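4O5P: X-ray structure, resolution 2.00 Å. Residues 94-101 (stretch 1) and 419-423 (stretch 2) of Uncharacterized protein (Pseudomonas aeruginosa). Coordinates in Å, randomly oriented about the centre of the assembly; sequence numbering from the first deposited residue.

Stretch 1, residues 94-101: RLIHASIG
Stretch 2 419-423: APLQV

Two nearly linear backbone hydrogen bonds fasten these stretches together. Gln422 N donates to Ala98 O (2.7 Å, 170° at the hydrogen), and Ile100 N donates to Pro420 O (2.8 Å, 176°). They flank Ser99 and Leu421, whose CA atoms lie 4.5 Å apart, and make a single antiparallel beta bridge: Ala98 faces Gln422, and Ile100 faces Pro420, with CA-CA distances of 5.3 and 5.5 Å. The same carbonyls accept CA-H...O contacts, Leu421 CA to Ala98 O and Ser99 CA to Pro420 O, both 3.5 Å. Proline suits its position because the bridge uses its carbonyl and asks no N-H of it.

Stretch 1 reaches the bridge from a helix that ends at His97. Ala98 (phi/psi -89/2) still donates N-H to Arg94 O at 3.1 Å; Ser99 (-90/147) and Ile100 (-83/146) are extended, as are Leu421 (-109/141) and Gln422 (-68/155), while Pro420 sits at -74/77. Gly101, at 142/23, occupies a conformation in which a CB would jam against the carbonyl O of Ile100.

The side chain of Gln422 (chi1 m, chi2 t, chi3 17°) is long enough to bring its amide back to the helix end: its NE2 gives Ser99 O a weak hydrogen bond of 3.3 Å, 133°, and lies 3.0 Å from His97 O. Ser99, chi1 m, points its CA-to-CB bond away from stretch 2, and its OG donates to Leu95 O at 2.7 Å, satisfying a carbonyl near the helix end.

Packing completes the contact. Leu421 (m, t) also starts away, yet its end returns, placing CD2 3.4 Å from Ser99 OG and 3.9 Å from Leu95 O. Ile100 (m, t) sets CB 4.1 Å from Pro420 CB and CG1 4.1 Å from Gln422 CG, so CB and the CG1 arm lie along Pro420 and the aliphatic part of Gln422. Counting both sides, 376 Å² is buried between the stretches.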

# COMPACT_ATOMS: atom_id res chain seq x y z
N ARG A 94 -14.91 2.56 -1.31
CA ARG A 94 -16.12 3.01 -0.61
C ARG A 94 -16.18 4.53 -0.53
O ARG A 94 -17.22 5.12 -0.83
CB ARG A 94 -16.23 2.34 0.77
CG ARG A 94 -16.58 0.86 0.68
CD ARG A 94 -16.39 0.12 1.99
NE ARG A 94 -16.25 -1.32 1.73
CZ ARG A 94 -17.25 -2.19 1.81
NH1 ARG A 94 -18.47 -1.80 2.18
NH2 ARG A 94 -17.03 -3.47 1.55
N LEU A 95 -15.07 5.18 -0.19
CA LEU A 95 -15.02 6.64 -0.10
C LEU A 95 -15.17 7.33 -1.45
O LEU A 95 -15.72 8.44 -1.53
CB LEU A 95 -13.72 7.08 0.57
CG LEU A 95 -13.66 6.75 2.06
CD1 LEU A 95 -12.26 6.99 2.60
CD2 LEU A 95 -14.71 7.59 2.82
N ILE A 96 -14.67 6.68 -2.51
CA ILE A 96 -14.87 7.17 -3.86
C ILE A 96 -16.34 7.05 -4.31
O ILE A 96 -16.90 7.99 -4.87
CB ILE A 96 -13.91 6.48 -4.85
CG1 ILE A 96 -12.46 6.94 -4.60
CG2 ILE A 96 -14.31 6.78 -6.29
CD1 ILE A 96 -12.26 8.43 -4.85
N HIS A 97 -16.97 5.91 -4.03
CA HIS A 97 -18.38 5.71 -4.30
C HIS A 97 -19.23 6.80 -3.62
O HIS A 97 -20.22 7.26 -4.19
CB HIS A 97 -18.86 4.36 -3.76
CG HIS A 97 -18.19 3.17 -4.38
ND1 HIS A 97 -18.21 1.92 -3.80
CD2 HIS A 97 -17.50 3.04 -5.54
CE1 HIS A 97 -17.57 1.07 -4.58
NE2 HIS A 97 -17.11 1.72 -5.63
N ALA A 98 -18.85 7.19 -2.41
CA ALA A 98 -19.57 8.20 -1.63
C ALA A 98 -19.09 9.62 -1.89
O ALA A 98 -19.57 10.57 -1.26
CB ALA A 98 -19.46 7.90 -0.13
N SER A 99 -18.14 9.77 -2.81
CA SER A 99 -17.66 11.10 -3.19
C SER A 99 -18.46 11.68 -4.37
O SER A 99 -18.92 10.96 -5.25
CB SER A 99 -16.16 11.07 -3.53
OG SER A 99 -15.35 11.00 -2.36
N ILE A 100 -18.62 12.99 -4.36
CA ILE A 100 -19.30 13.71 -5.43
C ILE A 100 -18.32 13.95 -6.58
O ILE A 100 -17.13 14.15 -6.34
CB ILE A 100 -19.85 15.04 -4.88
CG1 ILE A 100 -20.82 14.77 -3.73
CG2 ILE A 100 -20.49 15.89 -5.98
CD1 ILE A 100 -21.05 15.97 -2.82
N GLY A 101 -18.80 13.92 -7.82
CA GLY A 101 -17.94 14.21 -8.97
C GLY A 101 -18.21 13.33 -10.17
O GLY A 101 -17.35 13.16 -11.04
N ALA A 419 -14.33 17.78 2.49
CA ALA A 419 -14.44 16.85 1.35
C ALA A 419 -15.83 16.78 0.71
O ALA A 419 -16.84 16.78 1.40
CB ALA A 419 -13.97 15.44 1.76
N PRO A 420 -15.88 16.72 -0.64
CA PRO A 420 -17.16 16.65 -1.34
C PRO A 420 -17.77 15.27 -1.19
O PRO A 420 -17.71 14.47 -2.13
CB PRO A 420 -16.78 16.90 -2.81
CG PRO A 420 -15.42 17.54 -2.75
CD PRO A 420 -14.76 16.86 -1.59
N LEU A 421 -18.34 15.01 -0.02
CA LEU A 421 -18.87 13.67 0.29
C LEU A 421 -20.39 13.63 0.33
O LEU A 421 -21.04 14.56 0.82
CB LEU A 421 -18.30 13.18 1.63
CG LEU A 421 -16.84 12.72 1.60
CD1 LEU A 421 -16.30 12.44 3.01
CD2 LEU A 421 -16.73 11.47 0.70
N GLN A 422 -20.97 12.56 -0.19
CA GLN A 422 -22.41 12.36 -0.06
C GLN A 422 -22.74 12.10 1.41
O GLN A 422 -21.88 11.63 2.18
CB GLN A 422 -22.87 11.19 -0.92
CG GLN A 422 -22.44 11.28 -2.39
CD GLN A 422 -22.50 9.94 -3.10
OE1 GLN A 422 -23.14 9.01 -2.61
NE2 GLN A 422 -21.82 9.83 -4.24
N VAL A 423 -23.97 12.41 1.82
CA VAL A 423 -24.44 12.01 3.15
C VAL A 423 -25.61 11.06 2.97
O VAL A 423 -26.15 10.95 1.87
CB VAL A 423 -24.90 13.22 3.98
CG1 VAL A 423 -23.81 14.28 4.02
CG2 VAL A 423 -26.19 13.80 3.41